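7,8-dihydro-6-hydroxymethylpterin pyrophosphokinase-dihydropteroate synthase (Plasmodium falciparum, PDB 6JWS) probably makes the pterin diphosphate from 6-hydroxymethyl-7,8-dihydropterin and ATP, then condenses it with 4-aminobenzoate to 7,8-dihydropteroate in folate biosynthesis. Local coordinates at residues R610-C615 / Q664-G669. The protein carries 1 engineered substitution. Numbering follows the deposited sequence.
With PT1 (pteroic acid), chain I.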
ATOM      1  N   ARG B 610      21.282   3.903  -8.988  1.00 12.90           N
ATOM      2  CA  ARG B 610      22.165   3.315  -7.996  1.00 13.02           C
ATOM      3  C   ARG B 610      21.475   3.162  -6.641  1.00 13.09           C
ATOM      4  O   ARG B 610      21.759   2.210  -5.927  1.00 14.20           O
ATOM      5  CB  ARG B 610      23.417   4.182  -7.837  1.00 13.86           C
ATOM      6  CG  ARG B 610      24.423   4.091  -8.977  1.00 13.99           C
ATOM      7  CD  ARG B 610      25.378   5.280  -8.861  1.00 15.01           C
ATOM      8  NE  ARG B 610      24.745   6.601  -8.950  1.00 16.40           N
ATOM      9  CZ  ARG B 610      25.327   7.781  -8.699  1.00 16.36           C
ATOM     10  NH1 ARG B 610      26.601   7.841  -8.328  1.00 15.54           N
ATOM     11  NH2 ARG B 610      24.626   8.900  -8.817  1.00 15.85           N
ATOM     12  N   PHE B 611      20.587   4.087  -6.257  1.00 12.52           N
ATOM     13  CA  PHE B 611      19.998   3.994  -4.929  1.00 12.31           C
ATOM     14  C   PHE B 611      19.176   2.710  -4.762  1.00 12.87           C
ATOM     15  O   PHE B 611      18.981   2.273  -3.631  1.00 12.30           O
ATOM     16  CB  PHE B 611      19.190   5.244  -4.567  1.00 11.40           C
ATOM     17  CG  PHE B 611      17.814   5.325  -5.169  1.00 10.75           C
ATOM     18  CD1 PHE B 611      17.624   5.857  -6.439  1.00 10.73           C
ATOM     19  CD2 PHE B 611      16.705   4.873  -4.466  1.00 10.16           C
ATOM     20  CE1 PHE B 611      16.346   5.928  -6.996  1.00 10.33           C
ATOM     21  CE2 PHE B 611      15.438   4.949  -5.024  1.00 10.21           C
ATOM     22  CZ  PHE B 611      15.250   5.500  -6.274  1.00  9.87           C
ATOM     23  N   ILE B 612      18.682   2.117  -5.861  1.00 13.38           N
ATOM     24  CA  ILE B 612      17.944   0.864  -5.736  1.00 15.18           C
ATOM     25  C   ILE B 612      18.854  -0.248  -5.193  1.00 16.33           C
ATOM     26  O   ILE B 612      18.480  -0.936  -4.246  1.00 17.10           O
ATOM     27  CB  ILE B 612      17.283   0.436  -7.060  1.00 15.26           C
ATOM     28  CG1 ILE B 612      16.360   1.521  -7.632  1.00 15.17           C
ATOM     29  CG2 ILE B 612      16.561  -0.889  -6.850  1.00 15.10           C
ATOM     30  CD1 ILE B 612      15.703   1.156  -8.940  1.00 14.19           C
ATOM     31  N   ALA B 613      20.051  -0.411  -5.784  1.00 17.87           N
ATOM     32  CA  ALA B 613      21.027  -1.412  -5.362  1.00 19.07           C
ATOM     33  C   ALA B 613      21.402  -1.233  -3.897  1.00 19.49           C
ATOM     34  O   ALA B 613      21.670  -2.208  -3.214  1.00 22.22           O
ATOM     35  CB  ALA B 613      22.263  -1.367  -6.223  1.00 18.95           C
ATOM     36  N   HIS B 614      21.360   0.006  -3.408  1.00 18.79           N
ATOM     37  CA  HIS B 614      21.759   0.314  -2.050  1.00 18.94           C
ATOM     38  C   HIS B 614      20.721  -0.217  -1.068  1.00 19.46           C
ATOM     39  O   HIS B 614      20.960  -0.242   0.142  1.00 18.66           O
ATOM     40  CB  HIS B 614      21.903   1.835  -1.951  1.00 20.75           C
ATOM     41  CG  HIS B 614      22.099   2.404  -0.591  1.00 21.00           C
ATOM     42  ND1 HIS B 614      23.364   2.631  -0.063  1.00 23.64           N
ATOM     43  CD2 HIS B 614      21.214   2.869   0.315  1.00 23.31           C
ATOM     44  CE1 HIS B 614      23.255   3.191   1.136  1.00 24.06           C
ATOM     45  NE2 HIS B 614      21.933   3.339   1.399  1.00 24.95           N
ATOM     46  N   CYS B 615      19.536  -0.563  -1.585  1.00 20.53           N
ATOM     47  CA  CYS B 615      18.459  -1.096  -0.762  1.00 22.55           C
ATOM     48  C   CYS B 615      18.649  -2.595  -0.493  1.00 22.53           C
ATOM     49  O   CYS B 615      18.052  -3.110   0.438  1.00 24.02           O
ATOM     50  CB  CYS B 615      17.110  -0.934  -1.456  1.00 22.06           C
ATOM     51  SG  CYS B 615      16.545   0.780  -1.586  1.00 22.31           S
ATOM     52  N   GLN B 664      19.183  -7.884 -12.513  1.00 26.56           N
ATOM     53  CA  GLN B 664      17.894  -8.472 -12.198  1.00 24.25           C
ATOM     54  C   GLN B 664      17.352  -7.844 -10.916  1.00 21.51           C
ATOM     55  O   GLN B 664      16.214  -7.388 -10.891  1.00 21.13           O
ATOM     56  CB  GLN B 664      18.013 -10.000 -12.122  1.00 24.51           C
ATOM     57  CG  GLN B 664      16.674 -10.725 -12.008  1.00 27.27           C
ATOM     58  CD  GLN B 664      15.941 -10.854 -13.322  1.00 28.20           C
ATOM     59  OE1 GLN B 664      16.249 -10.175 -14.297  1.00 30.47           O
ATOM     60  NE2 GLN B 664      14.971 -11.752 -13.369  1.00 28.71           N
ATOM     61  N   LYS B 665      18.181  -7.782  -9.869  1.00 20.01           N
ATOM     62  CA  LYS B 665      17.744  -7.237  -8.595  1.00 21.58           C
ATOM     63  C   LYS B 665      17.350  -5.771  -8.765  1.00 20.62           C
ATOM     64  O   LYS B 665      16.361  -5.308  -8.188  1.00 20.57           O
ATOM     65  CB  LYS B 665      18.838  -7.339  -7.527  1.00 22.94           C
ATOM     66  CG  LYS B 665      19.220  -8.748  -7.100  1.00 25.74           C
ATOM     67  CD  LYS B 665      20.046  -8.769  -5.832  1.00 27.57           C
ATOM     68  CE  LYS B 665      21.066  -9.885  -5.804  1.00 32.95           C
ATOM     69  NZ  LYS B 665      21.735  -9.987  -4.481  1.00 36.94           N
ATOM     70  N   ASN B 666      18.136  -5.045  -9.559  1.00 18.92           N
ATOM     71  CA  ASN B 666      17.904  -3.625  -9.759  1.00 19.64           C
ATOM     72  C   ASN B 666      16.562  -3.393 -10.451  1.00 18.07           C
ATOM     73  O   ASN B 666      15.806  -2.516 -10.033  1.00 18.18           O
ATOM     74  CB  ASN B 666      19.047  -2.927 -10.514  1.00 20.85           C
ATOM     75  CG  ASN B 666      18.939  -1.421 -10.411  1.00 23.12           C
ATOM     76  OD1 ASN B 666      19.897  -0.745 -10.045  1.00 25.55           O
ATOM     77  ND2 ASN B 666      17.764  -0.879 -10.696  1.00 23.13           N
ATOM     78  N   ILE B 667      16.273  -4.153 -11.513  1.00 16.07           N
ATOM     79  CA  ILE B 667      15.003  -3.981 -12.211  1.00 16.45           C
ATOM     80  C   ILE B 667      13.815  -4.414 -11.337  1.00 15.79           C
ATOM     81  O   ILE B 667      12.794  -3.729 -11.327  1.00 14.48           O
ATOM     82  CB  ILE B 667      15.034  -4.696 -13.566  1.00 16.94           C
ATOM     83  CG1 ILE B 667      16.078  -4.052 -14.479  1.00 17.94           C
ATOM     84  CG2 ILE B 667      13.657  -4.742 -14.202  1.00 17.32           C
ATOM     85  CD1 ILE B 667      16.517  -4.965 -15.606  1.00 19.47           C
ATOM     86  N   CYS B 668      13.967  -5.514 -10.575  1.00 14.17           N
ATOM     87  CA  CYS B 668      12.933  -5.937  -9.640  1.00 14.17           C
ATOM     88  C   CYS B 668      12.791  -4.943  -8.487  1.00 13.47           C
ATOM     89  O   CYS B 668      11.676  -4.629  -8.086  1.00 13.44           O
ATOM     90  CB  CYS B 668      13.174  -7.351  -9.132  1.00 14.31           C
ATOM     91  SG  CYS B 668      13.114  -8.523 -10.506  1.00 17.70           S
ATOM     92  N   GLY B 669      13.916  -4.406  -7.995  1.00 12.56           N
ATOM     93  CA  GLY B 669      13.849  -3.351  -6.994  1.00 11.84           C
ATOM     94  C   GLY B 669      13.007  -2.172  -7.485  1.00 11.54           C
ATOM     95  O   GLY B 669      12.207  -1.612  -6.737  1.00 13.14           O
TER
HETATM   96  C2  PT1 I 801      14.716  11.789 -14.150  1.00  8.52           C
HETATM   97  C3  PT1 I 801      15.693  11.563 -15.215  1.00  8.58           C
HETATM   98  C5  PT1 I 801      15.471  12.293 -16.468  1.00  8.38           C
HETATM   99  N6  PT1 I 801      16.753  10.728 -15.088  1.00  9.25           N
HETATM  100  C7  PT1 I 801      13.528  13.320 -15.515  1.00  8.49           C
HETATM  101  N9  PT1 I 801      14.397  13.128 -16.560  1.00  8.42           N
HETATM  102  C10 PT1 I 801      17.629  10.598 -16.120  1.00  9.10           C
HETATM  103  N11 PT1 I 801      12.458  14.188 -15.632  1.00  8.25           N
HETATM  104  C12 PT1 I 801      17.439  11.310 -17.297  1.00  8.68           C
HETATM  105  C21 PT1 I 801      21.845   7.283 -10.676  1.00 11.14           C
HETATM  106  O22 PT1 I 801      22.053   6.046 -10.809  1.00 12.07           O
HETATM  107  O1  PT1 I 801      14.859  11.161 -12.977  1.00  8.65           O
HETATM  108  N4  PT1 I 801      13.686  12.641 -14.347  1.00  8.46           N
HETATM  109  N8  PT1 I 801      16.369  12.119 -17.453  1.00  8.24           N
HETATM  110  C13 PT1 I 801      18.825   9.702 -15.941  1.00  9.75           C
HETATM  111  N14 PT1 I 801      19.762  10.353 -14.984  1.00 10.13           N
HETATM  112  C15 PT1 I 801      20.269   9.639 -13.952  1.00 10.05           C
HETATM  113  C16 PT1 I 801      20.572  10.277 -12.730  1.00  9.83           C
HETATM  114  C17 PT1 I 801      20.497   8.236 -14.134  1.00  9.72           C
HETATM  115  C18 PT1 I 801      21.091   9.502 -11.664  1.00 10.20           C
HETATM  116  C19 PT1 I 801      21.034   7.478 -13.064  1.00 10.02           C
HETATM  117  C20 PT1 I 801      21.311   8.109 -11.825  1.00 10.55           C
HETATM  118  O23 PT1 I 801      22.075   7.832  -9.586  1.00 11.41           O
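I612 lies against the helix 657-680 between N666 and G669, its side chain crossing that of N666 at about a right angle. Its CD1 touches the amide nitrogen ND2 of N666 at 3.4 Å, while CG2, anti to the backbone N (chi1 -56° places CG1 beside it), rests 3.7 Å from CA of G669. With no side chain at G669, the CG2 methyl of I612 comes right up to the helix backbone. N666 reaches across because its CG stands anti to its own backbone N (chi1 -166°). CG1 of I612 lies 4.3 Å above the plane of the F611 ring, over its centre, and I673, one turn beyond G669 on helix 657-680, touches the side chains of both F611 and I612. On the other side of the short helix, R610 grips the carboxylate of pteroic acid: its backbone N binds O22 at 2.9 Å, and NE and NH2 both donate to O23, which lies in the guanidinium plane. A weak hydrogen bond also runs from NE of R610 to O22 of pteroic acid, at 3.3 Å. A salt bridge from NH1 to D539 steadies the guanidinium. The short helix thus joins the pteroate pocket to a peripheral helix of the TIM barrel of dihydropteroate synthase, with R610 holding the carboxylate of the 4-aminobenzoate moiety of pteroic acid, the oxidised counterpart of the product 7,8-dihydropteroate.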